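Local coordinates for putative esterase aq_1494 (PDB 2EGJ) that probably hydrolyses fatty acyl-CoA thioesters to free acid and coenzyme A, at the interface of chains A and B. Sequence-based numbering; all coordinates share one arbitrary frame. Chains: chain A/B, Hypothetical protein aq_1494.

Contact 1: the interface of chains A and B. Residues chain A 7, 27, 30-31, 35; chain B 8, 10-12.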
# COMPACT_ATOMS: atom_id res chain seq x y z
N ARG A 7 -5.59 -12.89 -11.88
CA ARG A 7 -5.79 -12.00 -10.73
C ARG A 7 -6.99 -11.10 -10.92
O ARG A 7 -7.25 -10.63 -12.03
CB ARG A 7 -4.52 -11.16 -10.55
CG ARG A 7 -4.54 -10.09 -9.40
CD ARG A 7 -4.65 -10.70 -8.02
NE ARG A 7 -3.81 -9.96 -7.06
CZ ARG A 7 -4.11 -8.77 -6.54
NH1 ARG A 7 -5.28 -8.18 -6.84
NH2 ARG A 7 -3.26 -8.18 -5.70
N ARG A 27 3.52 -4.83 -7.82
CA ARG A 27 3.06 -5.81 -6.83
C ARG A 27 2.46 -7.02 -7.54
O ARG A 27 2.77 -8.16 -7.23
CB ARG A 27 2.08 -5.14 -5.87
CG ARG A 27 2.81 -3.98 -5.13
CD ARG A 27 1.91 -3.23 -4.13
NE ARG A 27 2.71 -2.20 -3.46
CZ ARG A 27 2.37 -1.63 -2.30
NH1 ARG A 27 1.26 -2.00 -1.66
NH2 ARG A 27 3.17 -0.72 -1.75
N GLU A 30 5.32 -9.09 -8.88
CA GLU A 30 5.86 -9.87 -7.76
C GLU A 30 5.04 -11.13 -7.50
O GLU A 30 5.61 -12.24 -7.32
CB GLU A 30 5.92 -9.01 -6.49
CG GLU A 30 6.49 -9.78 -5.28
CD GLU A 30 6.47 -8.94 -4.04
OE1 GLU A 30 7.30 -8.03 -3.94
OE2 GLU A 30 5.61 -9.22 -3.20
N GLU A 31 3.72 -10.98 -7.46
CA GLU A 31 2.84 -12.12 -7.21
C GLU A 31 3.00 -13.18 -8.28
O GLU A 31 3.07 -14.37 -7.96
CB GLU A 31 1.38 -11.66 -7.15
CG GLU A 31 1.06 -10.70 -5.98
CD GLU A 31 -0.43 -10.36 -5.93
OE1 GLU A 31 -1.19 -10.89 -6.78
OE2 GLU A 31 -0.86 -9.59 -5.05
N GLU A 35 4.30 -17.05 -7.74
CA GLU A 35 3.53 -18.22 -8.23
C GLU A 35 4.31 -19.07 -9.24
O GLU A 35 4.18 -20.32 -9.22
CB GLU A 35 2.17 -17.81 -8.78
CG GLU A 35 1.24 -17.35 -7.66
CD GLU A 35 1.24 -18.32 -6.47
OE1 GLU A 35 0.83 -19.49 -6.65
OE2 GLU A 35 1.69 -17.92 -5.37
N ARG B 8 -3.08 -16.18 0.59
CA ARG B 8 -1.64 -16.34 0.92
C ARG B 8 -0.98 -14.96 1.08
O ARG B 8 -1.19 -14.08 0.26
CB ARG B 8 -0.92 -17.17 -0.16
CG ARG B 8 0.56 -17.47 0.20
CD ARG B 8 1.27 -18.10 -0.97
NE ARG B 8 0.75 -19.44 -1.30
CZ ARG B 8 1.10 -20.57 -0.68
NH1 ARG B 8 1.95 -20.58 0.35
NH2 ARG B 8 0.60 -21.73 -1.12
N GLN B 10 1.55 -12.08 0.70
CA GLN B 10 2.50 -11.64 -0.33
C GLN B 10 3.66 -10.86 0.29
O GLN B 10 3.51 -10.26 1.35
CB GLN B 10 1.80 -10.74 -1.35
CG GLN B 10 0.67 -11.40 -2.12
CD GLN B 10 1.10 -12.71 -2.78
OE1 GLN B 10 2.07 -12.75 -3.53
NE2 GLN B 10 0.36 -13.78 -2.52
N PHE B 11 4.82 -10.90 -0.35
CA PHE B 11 6.02 -10.26 0.23
C PHE B 11 5.82 -8.77 0.52
O PHE B 11 6.18 -8.28 1.60
CB PHE B 11 7.24 -10.45 -0.68
CG PHE B 11 8.55 -10.32 0.06
CD1 PHE B 11 8.99 -11.34 0.89
CD2 PHE B 11 9.32 -9.15 -0.05
CE1 PHE B 11 10.20 -11.22 1.61
CE2 PHE B 11 10.53 -9.02 0.67
CZ PHE B 11 10.96 -10.08 1.49
N TYR B 12 5.22 -8.04 -0.42
CA TYR B 12 4.97 -6.60 -0.18
C TYR B 12 4.03 -6.29 0.99
O TYR B 12 3.97 -5.14 1.42
CB TYR B 12 4.49 -5.90 -1.47
CG TYR B 12 3.14 -6.39 -1.96
CD1 TYR B 12 1.95 -5.86 -1.44
CD2 TYR B 12 3.03 -7.36 -2.96
CE1 TYR B 12 0.68 -6.29 -1.88
CE2 TYR B 12 1.78 -7.80 -3.41
CZ TYR B 12 0.60 -7.24 -2.86
OH TYR B 12 -0.64 -7.65 -3.29
O HOH W 1 4.81 -11.87 -3.05
O HOH W 2 2.13 -15.16 -5.46
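The phenol ring of B:Tyr12 packs against helix 23-39 of chain A. One face carries A:Arg27, whose CB sits 3.8 Å from the ring centroid in a CH-pi contact, displaced toward the rim. Beyond CB the arginine chain runs extended obliquely across the ring, so mainly its methylenes do the covering. At the ring's edge, in plane, stand the carboxylate carbon of A:Glu30 and CG of A:Glu31, one helix turn from A:Arg27. The guanidinium of A:Arg7, from strand 3-8, also works edge-on, with the A:Glu31 carboxylate and the B:Tyr12 hydroxyl in its plane.

A:Glu31 is held from both chains. A:Arg7 grips it side-on: NE meets OE1 at 2.8 Å in a salt bridge, while NH2 gives OE2 a nearly straight bond (176° at H), each oxygen using its syn lone pair. That leaves the anti lone pair of OE2 for the phenol, and B:Tyr12 OH donates to A:Glu31 OE2 at 2.6 Å with carboxylate and ring nearly coplanar (11° apart). The arginine thus fixes the acid's rotation, and its charge probably keeps the carboxylate ionised.

B:Tyr12 reaches this spot with CG in the crowded position between backbone N and carbonyl carbon (chi1 65°). The backbone is held as well: B:Tyr12 N, in the 3-10 helix 11-13, donates to the syn lone pair of A:Glu30 OE2 at 3.0 Å. Here A:Glu30 extends fully, its CG anti to the backbone N, and crosses B:Phe11 at about a right angle. This part of the two-fold A/B interface, helix against 3-10 helix, probably helps the chains pair.

B:Gln10 crosses the A:Glu31 stem, its bent chain placing OE1 between two waters. One water links it to A:Glu30 OE2 and B:Phe11 N; the other, 2.8 Å from A:Glu35 OE2, also meets the backbone oxygen A:Glu31 O.

Contact 2: the interface of chains A and B. Residues chain A 38, 43-45, 48; chain B 11, 69-70.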
# COMPACT_ATOMS: atom_id res chain seq x y z
N ARG A 38 6.84 -21.12 -7.19
CA ARG A 38 6.09 -22.11 -6.44
C ARG A 38 5.68 -23.26 -7.37
O ARG A 38 5.77 -24.43 -6.98
CB ARG A 38 4.85 -21.48 -5.81
CG ARG A 38 4.06 -22.40 -4.83
CD ARG A 38 2.95 -21.62 -4.10
NE ARG A 38 3.53 -20.61 -3.20
CZ ARG A 38 3.69 -19.32 -3.51
NH1 ARG A 38 3.29 -18.86 -4.69
NH2 ARG A 38 4.23 -18.48 -2.66
N PRO A 43 9.76 -22.39 -3.95
CA PRO A 43 9.22 -21.06 -3.68
C PRO A 43 10.30 -20.14 -3.16
O PRO A 43 11.26 -20.58 -2.52
CB PRO A 43 8.18 -21.28 -2.59
CG PRO A 43 8.37 -22.62 -2.09
CD PRO A 43 9.24 -23.40 -3.01
N TYR A 44 10.13 -18.84 -3.40
CA TYR A 44 11.06 -17.86 -2.90
C TYR A 44 11.26 -17.96 -1.37
O TYR A 44 12.37 -17.75 -0.86
CB TYR A 44 10.60 -16.45 -3.30
CG TYR A 44 11.60 -15.42 -2.90
CD1 TYR A 44 12.93 -15.52 -3.31
CD2 TYR A 44 11.24 -14.34 -2.08
CE1 TYR A 44 13.86 -14.60 -2.94
CE2 TYR A 44 12.17 -13.40 -1.72
CZ TYR A 44 13.48 -13.54 -2.15
OH TYR A 44 14.44 -12.63 -1.81
N SER A 45 10.18 -18.24 -0.65
CA SER A 45 10.24 -18.37 0.81
C SER A 45 11.30 -19.41 1.21
O SER A 45 12.03 -19.23 2.19
CB SER A 45 8.87 -18.76 1.36
OG SER A 45 8.42 -20.01 0.85
N ARG A 48 14.78 -17.90 0.68
CA ARG A 48 15.09 -17.02 1.80
C ARG A 48 15.53 -17.82 3.01
O ARG A 48 16.48 -17.43 3.70
CB ARG A 48 13.89 -16.15 2.17
CG ARG A 48 13.59 -15.06 1.18
CD ARG A 48 12.47 -14.19 1.72
NE ARG A 48 12.95 -13.21 2.70
CZ ARG A 48 12.53 -13.10 3.96
NH1 ARG A 48 11.60 -13.92 4.45
NH2 ARG A 48 13.03 -12.16 4.74
N PHE B 11 4.82 -10.90 -0.35
CA PHE B 11 6.02 -10.26 0.23
C PHE B 11 5.82 -8.77 0.52
O PHE B 11 6.18 -8.28 1.60
CB PHE B 11 7.24 -10.45 -0.68
CG PHE B 11 8.55 -10.32 0.06
CD1 PHE B 11 8.99 -11.34 0.89
CD2 PHE B 11 9.32 -9.15 -0.05
CE1 PHE B 11 10.20 -11.22 1.61
CE2 PHE B 11 10.53 -9.02 0.67
CZ PHE B 11 10.96 -10.08 1.49
N TYR B 69 5.41 -13.91 5.63
CA TYR B 69 5.46 -14.10 4.18
C TYR B 69 5.19 -15.56 3.82
O TYR B 69 5.74 -16.48 4.43
CB TYR B 69 6.81 -13.65 3.62
CG TYR B 69 7.02 -14.05 2.18
CD1 TYR B 69 6.09 -13.67 1.20
CD2 TYR B 69 8.14 -14.79 1.79
CE1 TYR B 69 6.27 -14.03 -0.13
CE2 TYR B 69 8.33 -15.14 0.47
CZ TYR B 69 7.39 -14.76 -0.49
OH TYR B 69 7.57 -15.12 -1.81
N ASP B 70 4.33 -15.76 2.82
CA ASP B 70 3.98 -17.08 2.29
C ASP B 70 3.02 -17.90 3.15
O ASP B 70 2.62 -18.99 2.74
CB ASP B 70 5.23 -17.90 1.96
CG ASP B 70 5.23 -18.42 0.54
OD1 ASP B 70 4.70 -17.72 -0.36
OD2 ASP B 70 5.77 -19.53 0.32
O HOH W 3 7.47 -17.90 -1.80
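Tip to tip, A:Arg38 and B:Asp70 meet across the subunit boundary with guanidinium and carboxylate planes turned 40° apart. A:Arg38 NH2 donates to the syn lone pair of B:Asp70 OD1 at 2.5 Å, a short salt bridge bent to 123° at H. The other carboxylate oxygen is met differently: A:Ser45 OG, in the crowded position between backbone N and carbonyl carbon (chi1 61°), gives its hydrogen bond to B:Asp70 OD2 at 2.8 Å from above the carboxylate plane. An alanine in place of B:Asp70 would remove both acceptors and would probably cost A:Arg38 its salt bridge and A:Ser45 its side-chain hydrogen bond to chain B.

B:Tyr69 stands between its own neighbours, B:Phe11 CD1 over the centre of one ring face and B:Asp70 CB over the other. It crosses A:Tyr44 at about a right angle, bringing its hydroxyl in plane to that ring's edge. B:Tyr69 OH also reaches a water at 2.8 Å that joins it to the backbone A:Ser45 N near the start of helix 44-49.

Farther along that helix, the rim of B:Phe11 points at a face of the A:Arg48 guanidinium, the planes steeply turned and B:Phe11 CE1 3.6 Å from A:Arg48 NE. A:Arg48 CG meanwhile lies over a face of A:Tyr44. Together these contacts fasten the B:Tyr69-B:Asp70 turn to the ends of two chain A helices, probably helping to hold the pair of subunits together.

Contact 1 and contact 2 are neighbouring patches of one two-fold symmetric interface, their C-alpha centres about 9 Å apart. Helix 23-39 of chain A serves both, its later end reaching contact 2, while B:Phe11 joins them from chain B: its CB and backbone face contact 1 and its ring faces contact 2. Each patch recurs with the chains exchanged, so the pairing is made twice over in what is probably the dimer within the four-chain deposited assembly. The centres lie about 19 and 27 Å from A:Asp15, but contact 1 may position the chain B segment leading to its own predicted active-site Asp15.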